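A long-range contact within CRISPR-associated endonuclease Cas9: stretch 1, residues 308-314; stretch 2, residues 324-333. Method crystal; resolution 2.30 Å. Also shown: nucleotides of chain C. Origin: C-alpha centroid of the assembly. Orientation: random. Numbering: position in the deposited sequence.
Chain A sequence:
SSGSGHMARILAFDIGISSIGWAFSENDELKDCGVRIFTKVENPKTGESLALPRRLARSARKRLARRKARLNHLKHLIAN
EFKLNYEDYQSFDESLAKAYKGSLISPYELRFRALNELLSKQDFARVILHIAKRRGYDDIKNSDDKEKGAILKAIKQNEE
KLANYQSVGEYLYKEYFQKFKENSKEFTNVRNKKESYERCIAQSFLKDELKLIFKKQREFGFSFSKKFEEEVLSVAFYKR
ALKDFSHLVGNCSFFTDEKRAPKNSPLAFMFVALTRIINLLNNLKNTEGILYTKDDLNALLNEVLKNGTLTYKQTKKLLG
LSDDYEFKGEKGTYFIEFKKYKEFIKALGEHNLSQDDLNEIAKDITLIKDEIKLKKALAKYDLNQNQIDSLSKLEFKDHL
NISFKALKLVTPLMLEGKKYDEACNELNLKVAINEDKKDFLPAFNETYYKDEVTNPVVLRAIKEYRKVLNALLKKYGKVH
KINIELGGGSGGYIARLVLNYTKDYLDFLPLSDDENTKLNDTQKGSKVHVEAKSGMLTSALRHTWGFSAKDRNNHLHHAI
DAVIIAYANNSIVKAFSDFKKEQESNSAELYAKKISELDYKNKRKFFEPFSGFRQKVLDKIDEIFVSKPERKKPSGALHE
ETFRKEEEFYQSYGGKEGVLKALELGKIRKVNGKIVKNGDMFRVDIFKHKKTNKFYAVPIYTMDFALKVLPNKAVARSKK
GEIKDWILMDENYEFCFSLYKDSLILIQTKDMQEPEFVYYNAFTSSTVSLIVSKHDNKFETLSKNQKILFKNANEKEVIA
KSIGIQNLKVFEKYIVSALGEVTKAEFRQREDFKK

Stretch 1 308-314: GTLTYKQ
Stretch 2 (324-333) DYEFKGEKGT

How do the two backbones meet? Stretch 1 leaves Gly308, whose positive phi (62/14) favours glycine, runs as a short strand through Thr309, Leu310 and Thr311, and enters a helix at Tyr312. Stretch 2 passes it antiparallel. Leu310 pairs with Thr333, CA to CA 4.8 Å, and Thr311 with Lys331, CA to CA 3.7 Å; the register shifts by one between these pairs, a beta bulge. Leu310 N donates to Thr333 O at 2.9 Å, while Leu310 O accepts from both Gly332 N at 2.7 Å and Thr333 N at 3.1 Å. Beyond the bulge, Glu330 O takes Tyr312 N at 2.7 Å and Thr311 OG1 at a very short 2.4 Å; chi1 of Thr311 is t (-157°).

What does Tyr312 do, with the largest covered area of the contact, 161 Å²? Its CA-to-CB bond points toward stretch 2, and chi1 m (-76°) with chi2 129° inserts the ring between two parts of that chain. Phe327 (phi/psi -117/168, chi1 -102°, chi2 -14°) presents its edge to one face; the centroids lie 4.4 Å apart, the planes meet at 51°, and Tyr312 CG is a tight 3.1 Å from Phe327 CE1. At the Tyr312 ring edge, CD1 approaches Gly329 O at 3.3 Å. The buried Tyr325, chi1 p (38°) and chi2 39°, brings its own ring edge near, with CE1 4.2 Å from Tyr312 CD2.

Why is glycine suited to position 332? It packs on the Tyr312 face opposite Phe327, its CA 3.6 Å from the ring centroid and 21° off the normal, a CH-pi contact. A beta carbon on Gly332 would clash with Tyr312 CE2 and sit tightly against Leu310 O. Gly332 has phi/psi -85/-42, and the chain turns a corner through it and Thr333. Gly329, at 100/-173, also calls for glycine, since a CB would jam against the preceding carbonyl.

What does Thr333 add, with 66 Å² covered? Buried at phi/psi -121/128, with chi1 m (-57°), it shares a sheet face with Leu310 (-154/83, chi1 -134°, chi2 -146°), and Thr333 CB lies 3.7 Å from Leu310 CB. Thr333 O also receives a CA-H...O contact from Thr309 CA at 3.5 Å. Thr309, chi1 m (-42°), sets its methyl CG2 3.6 Å from Lys331 CD, an apolar contact with the methylene chain of a lysine whose CA-to-CB bond points away. In all, 587 Å² is buried between the stretches.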

ATOM      1  N   GLY A 308      -3.581 -33.210 -21.182  1.00104.13           N
ATOM      2  CA  GLY A 308      -3.026 -31.917 -20.847  1.00 97.22           C
ATOM      3  C   GLY A 308      -1.516 -31.852 -20.830  1.00 94.86           C
ATOM      4  O   GLY A 308      -0.962 -30.871 -20.327  1.00 93.60           O
ATOM      5  N   THR A 309      -0.831 -32.853 -21.375  1.00 94.65           N
ATOM      6  CA  THR A 309       0.617 -32.957 -21.275  1.00 94.58           C
ATOM      7  C   THR A 309       1.215 -33.206 -22.654  1.00 93.60           C
ATOM      8  O   THR A 309       0.586 -33.813 -23.524  1.00 94.72           O
ATOM      9  CB  THR A 309       1.026 -34.089 -20.303  1.00100.58           C
ATOM     10  OG1 THR A 309       0.181 -34.054 -19.146  1.00101.73           O
ATOM     11  CG2 THR A 309       2.476 -33.938 -19.867  1.00101.02           C
ATOM     12  N   LEU A 310       2.436 -32.716 -22.853  1.00 93.29           N
ATOM     13  CA  LEU A 310       3.136 -32.948 -24.108  1.00 95.99           C
ATOM     14  C   LEU A 310       4.636 -32.874 -23.883  1.00100.46           C
ATOM     15  O   LEU A 310       5.252 -31.829 -24.114  1.00100.49           O
ATOM     16  CB  LEU A 310       2.705 -31.928 -25.164  1.00 89.81           C
ATOM     17  CG  LEU A 310       2.376 -32.439 -26.570  1.00 88.25           C
ATOM     18  CD1 LEU A 310       2.789 -31.424 -27.632  1.00 84.18           C
ATOM     19  CD2 LEU A 310       2.994 -33.803 -26.848  1.00 92.71           C
ATOM     20  N   THR A 311       5.234 -33.971 -23.433  1.00106.81           N
ATOM     21  CA  THR A 311       6.654 -33.940 -23.133  1.00110.26           C
ATOM     22  C   THR A 311       7.457 -33.781 -24.417  1.00110.82           C
ATOM     23  O   THR A 311       7.012 -34.144 -25.511  1.00112.64           O
ATOM     24  CB  THR A 311       7.081 -35.202 -22.379  1.00115.14           C
ATOM     25  OG1 THR A 311       8.282 -34.930 -21.646  1.00117.29           O
ATOM     26  CG2 THR A 311       7.338 -36.358 -23.334  1.00119.23           C
ATOM     27  N   TYR A 312       8.645 -33.193 -24.275  1.00105.79           N
ATOM     28  CA  TYR A 312       9.498 -32.969 -25.433  1.00104.92           C
ATOM     29  C   TYR A 312       9.886 -34.278 -26.107  1.00107.73           C
ATOM     30  O   TYR A 312      10.109 -34.305 -27.324  1.00109.38           O
ATOM     31  CB  TYR A 312      10.742 -32.192 -25.010  1.00104.70           C
ATOM     32  CG  TYR A 312      10.514 -30.715 -24.755  1.00102.58           C
ATOM     33  CD1 TYR A 312      10.953 -30.120 -23.577  1.00101.48           C
ATOM     34  CD2 TYR A 312       9.901 -29.906 -25.707  1.00100.63           C
ATOM     35  CE1 TYR A 312      10.768 -28.770 -23.344  1.00 98.27           C
ATOM     36  CE2 TYR A 312       9.719 -28.550 -25.485  1.00 96.74           C
ATOM     37  CZ  TYR A 312      10.152 -27.990 -24.299  1.00 95.96           C
ATOM     38  OH  TYR A 312       9.970 -26.647 -24.063  1.00 91.54           O
ATOM     39  N   LYS A 313       9.963 -35.371 -25.342  1.00107.51           N
ATOM     40  CA  LYS A 313      10.363 -36.651 -25.915  1.00109.05           C
ATOM     41  C   LYS A 313       9.351 -37.136 -26.947  1.00108.58           C
ATOM     42  O   LYS A 313       9.729 -37.681 -27.991  1.00109.69           O
ATOM     43  CB  LYS A 313      10.553 -37.686 -24.807  1.00110.51           C
ATOM     44  N   GLN A 314       8.059 -36.935 -26.677  1.00106.60           N
ATOM     45  CA  GLN A 314       7.030 -37.259 -27.661  1.00107.83           C
ATOM     46  C   GLN A 314       7.192 -36.420 -28.920  1.00107.63           C
ATOM     47  O   GLN A 314       7.375 -36.953 -30.023  1.00109.85           O
ATOM     48  CB  GLN A 314       5.631 -37.045 -27.069  1.00106.42           C
ATOM     49  CG  GLN A 314       5.297 -37.791 -25.784  1.00109.48           C
ATOM     50  CD  GLN A 314       4.071 -37.202 -25.093  1.00108.21           C
ATOM     51  OE1 GLN A 314       4.187 -36.464 -24.111  1.00105.43           O
ATOM     52  NE2 GLN A 314       2.891 -37.513 -25.616  1.00109.19           N
ATOM     53  N   ASP A 324      17.563 -30.973 -29.790  1.00125.63           N
ATOM     54  CA  ASP A 324      17.558 -29.976 -28.721  1.00123.37           C
ATOM     55  C   ASP A 324      17.241 -28.614 -29.334  1.00121.33           C
ATOM     56  O   ASP A 324      18.132 -27.825 -29.654  1.00121.85           O
ATOM     57  CB  ASP A 324      18.888 -29.965 -27.972  1.00125.28           C
ATOM     58  N   TYR A 325      15.948 -28.358 -29.513  1.00119.21           N
ATOM     59  CA  TYR A 325      15.441 -27.040 -29.861  1.00115.96           C
ATOM     60  C   TYR A 325      14.998 -26.334 -28.586  1.00115.14           C
ATOM     61  O   TYR A 325      14.359 -26.945 -27.727  1.00115.99           O
ATOM     62  CB  TYR A 325      14.282 -27.112 -30.874  1.00113.47           C
ATOM     63  CG  TYR A 325      13.273 -28.258 -30.735  1.00113.28           C
ATOM     64  CD1 TYR A 325      12.832 -28.698 -29.491  1.00112.38           C
ATOM     65  CD2 TYR A 325      12.722 -28.861 -31.864  1.00114.15           C
ATOM     66  CE1 TYR A 325      11.903 -29.729 -29.371  1.00113.50           C
ATOM     67  CE2 TYR A 325      11.790 -29.891 -31.753  1.00115.46           C
ATOM     68  CZ  TYR A 325      11.385 -30.321 -30.505  1.00115.19           C
ATOM     69  OH  TYR A 325      10.464 -31.340 -30.388  1.00116.79           O
ATOM     70  N   GLU A 326      15.376 -25.057 -28.465  1.00114.16           N
ATOM     71  CA  GLU A 326      15.129 -24.165 -27.329  1.00112.60           C
ATOM     72  C   GLU A 326      14.423 -24.848 -26.160  1.00114.38           C
ATOM     73  O   GLU A 326      13.188 -24.898 -26.109  1.00115.20           O
ATOM     74  CB  GLU A 326      14.325 -22.949 -27.795  1.00108.08           C
ATOM     75  CG  GLU A 326      14.392 -22.662 -29.303  1.00109.36           C
ATOM     76  CD  GLU A 326      15.806 -22.585 -29.877  1.00112.86           C
ATOM     77  OE1 GLU A 326      16.225 -23.561 -30.535  1.00115.96           O
ATOM     78  OE2 GLU A 326      16.493 -21.559 -29.689  1.00112.83           O
ATOM     79  N   PHE A 327      15.204 -25.368 -25.215  1.00114.88           N
ATOM     80  CA  PHE A 327      14.770 -26.398 -24.282  1.00114.28           C
ATOM     81  C   PHE A 327      14.803 -25.912 -22.841  1.00108.60           C
ATOM     82  O   PHE A 327      15.376 -24.866 -22.520  1.00107.90           O
ATOM     83  CB  PHE A 327      15.660 -27.639 -24.397  1.00121.13           C
ATOM     84  CG  PHE A 327      15.047 -28.753 -25.175  1.00125.62           C
ATOM     85  CD1 PHE A 327      13.700 -28.735 -25.479  1.00124.36           C
ATOM     86  CD2 PHE A 327      15.810 -29.828 -25.593  1.00131.23           C
ATOM     87  CE1 PHE A 327      13.133 -29.754 -26.201  1.00126.75           C
ATOM     88  CE2 PHE A 327      15.238 -30.860 -26.307  1.00133.73           C
ATOM     89  CZ  PHE A 327      13.898 -30.821 -26.612  1.00131.32           C
ATOM     90  N   LYS A 328      14.176 -26.725 -21.982  1.00104.38           N
ATOM     91  CA  LYS A 328      14.263 -26.669 -20.526  1.00 99.86           C
ATOM     92  C   LYS A 328      13.238 -27.626 -19.931  1.00 97.59           C
ATOM     93  O   LYS A 328      12.049 -27.302 -19.861  1.00 95.69           O
ATOM     94  CB  LYS A 328      14.026 -25.256 -19.982  1.00 97.18           C
ATOM     95  N   GLY A 329      13.675 -28.807 -19.521  1.00 97.37           N
ATOM     96  CA  GLY A 329      12.813 -29.721 -18.801  1.00 93.74           C
ATOM     97  C   GLY A 329      12.249 -30.823 -19.675  1.00 92.25           C
ATOM     98  O   GLY A 329      12.606 -31.001 -20.843  1.00 91.49           O
ATOM     99  N   GLU A 330      11.332 -31.582 -19.074  1.00 92.62           N
ATOM    100  CA  GLU A 330      10.779 -32.749 -19.746  1.00 96.87           C
ATOM    101  C   GLU A 330       9.580 -32.388 -20.616  1.00 97.97           C
ATOM    102  O   GLU A 330       9.453 -32.886 -21.738  1.00101.07           O
ATOM    103  CB  GLU A 330      10.397 -33.809 -18.711  1.00 97.77           C
ATOM    104  N   LYS A 331       8.710 -31.510 -20.128  1.00 97.66           N
ATOM    105  CA  LYS A 331       7.416 -31.258 -20.747  1.00 95.12           C
ATOM    106  C   LYS A 331       7.478 -30.013 -21.625  1.00 92.66           C
ATOM    107  O   LYS A 331       7.966 -28.963 -21.192  1.00 90.05           O
ATOM    108  CB  LYS A 331       6.338 -31.092 -19.677  1.00 95.21           C
ATOM    109  CG  LYS A 331       6.569 -31.939 -18.429  1.00 98.51           C
ATOM    110  CD  LYS A 331       5.572 -33.080 -18.324  1.00100.05           C
ATOM    111  CE  LYS A 331       5.940 -34.024 -17.192  1.00103.09           C
ATOM    112  NZ  LYS A 331       4.908 -35.073 -16.959  1.00106.40           N
ATOM    113  N   GLY A 332       6.972 -30.131 -22.852  1.00 91.55           N
ATOM    114  CA  GLY A 332       6.871 -28.995 -23.748  1.00 87.73           C
ATOM    115  C   GLY A 332       5.610 -28.193 -23.508  1.00 82.07           C
ATOM    116  O   GLY A 332       5.631 -26.958 -23.516  1.00 79.97           O
ATOM    117  N   THR A 333       4.503 -28.898 -23.306  1.00 82.46           N
ATOM    118  CA  THR A 333       3.247 -28.314 -22.862  1.00 82.11           C
ATOM    119  C   THR A 333       2.858 -28.984 -21.554  1.00 84.88           C
ATOM    120  O   THR A 333       2.821 -30.217 -21.473  1.00 86.59           O
ATOM    121  CB  THR A 333       2.145 -28.494 -23.907  1.00 84.23           C
ATOM    122  OG1 THR A 333       2.562 -27.910 -25.147  1.00 85.99           O
ATOM    123  CG2 THR A 333       0.860 -27.826 -23.444  1.00 81.50           C
TER
ATOM    124  P    DT C  25      14.490 -18.402 -29.435  1.00 76.70           P
ATOM    125  OP1  DT C  25      15.365 -19.028 -30.449  1.00 79.24           O
ATOM    126  OP2  DT C  25      14.662 -16.971 -29.102  1.00 75.11           O
ATOM    127  O5'  DT C  25      12.963 -18.629 -29.849  1.00 77.04           O
ATOM    128  C5'  DT C  25      12.514 -19.934 -30.167  1.00 76.53           C
ATOM    129  C4'  DT C  25      11.005 -19.990 -30.289  1.00 72.36           C
ATOM    130  O4'  DT C  25      10.389 -19.648 -29.023  1.00 68.79           O
ATOM    131  C3'  DT C  25      10.401 -19.002 -31.259  1.00 68.85           C
ATOM    132  O3'  DT C  25      10.529 -19.467 -32.580  1.00 70.69           O
ATOM    133  C2'  DT C  25       8.954 -18.995 -30.792  1.00 67.06           C
ATOM    134  C1'  DT C  25       9.143 -19.006 -29.272  1.00 66.29           C
ATOM    135  N1   DT C  25       9.179 -17.637 -28.685  1.00 62.77           N
ATOM    136  C2   DT C  25       7.994 -17.013 -28.375  1.00 60.76           C
ATOM    137  O2   DT C  25       6.905 -17.529 -28.544  1.00 59.44           O
ATOM    138  N3   DT C  25       8.130 -15.757 -27.849  1.00 61.73           N
ATOM    139  C4   DT C  25       9.309 -15.074 -27.612  1.00 64.42           C
ATOM    140  O4   DT C  25       9.327 -13.945 -27.136  1.00 66.49           O
ATOM    141  C5   DT C  25      10.516 -15.784 -27.965  1.00 64.46           C
ATOM    142  C7   DT C  25      11.856 -15.146 -27.757  1.00 65.08           C
ATOM    143  C6   DT C  25      10.394 -17.015 -28.479  1.00 63.54           C
ATOM    144  P    DT C  24      17.698 -16.205 -25.285  1.00 82.43           P
ATOM    145  OP1  DT C  24      18.934 -16.626 -25.984  1.00 84.90           O
ATOM    146  OP2  DT C  24      17.281 -14.786 -25.324  1.00 81.89           O
ATOM    147  O5'  DT C  24      16.477 -17.092 -25.805  1.00 80.33           O
ATOM    148  C5'  DT C  24      16.533 -18.500 -25.666  1.00 80.49           C
ATOM    149  C4'  DT C  24      15.146 -19.113 -25.721  1.00 78.55           C
ATOM    150  O4'  DT C  24      14.388 -18.749 -24.540  1.00 76.40           O
ATOM    151  C3'  DT C  24      14.268 -18.633 -26.852  1.00 75.50           C
ATOM    152  O3'  DT C  24      14.637 -19.236 -28.071  1.00 77.24           O
ATOM    153  C2'  DT C  24      12.911 -19.110 -26.360  1.00 73.76           C
ATOM    154  C1'  DT C  24      13.004 -18.740 -24.875  1.00 73.05           C
ATOM    155  N1   DT C  24      12.435 -17.395 -24.583  1.00 69.59           N
ATOM    156  C2   DT C  24      11.091 -17.284 -24.324  1.00 67.75           C
ATOM    157  O2   DT C  24      10.336 -18.241 -24.296  1.00 66.17           O
ATOM    158  N3   DT C  24      10.657 -16.008 -24.085  1.00 66.04           N
ATOM    159  C4   DT C  24      11.415 -14.853 -24.091  1.00 64.21           C
ATOM    160  O4   DT C  24      10.931 -13.750 -23.862  1.00 62.76           O
ATOM    161  C5   DT C  24      12.818 -15.036 -24.377  1.00 66.67           C
ATOM    162  C7   DT C  24      13.741 -13.855 -24.409  1.00 66.68           C
ATOM    163  C6   DT C  24      13.255 -16.283 -24.610  1.00 68.78           C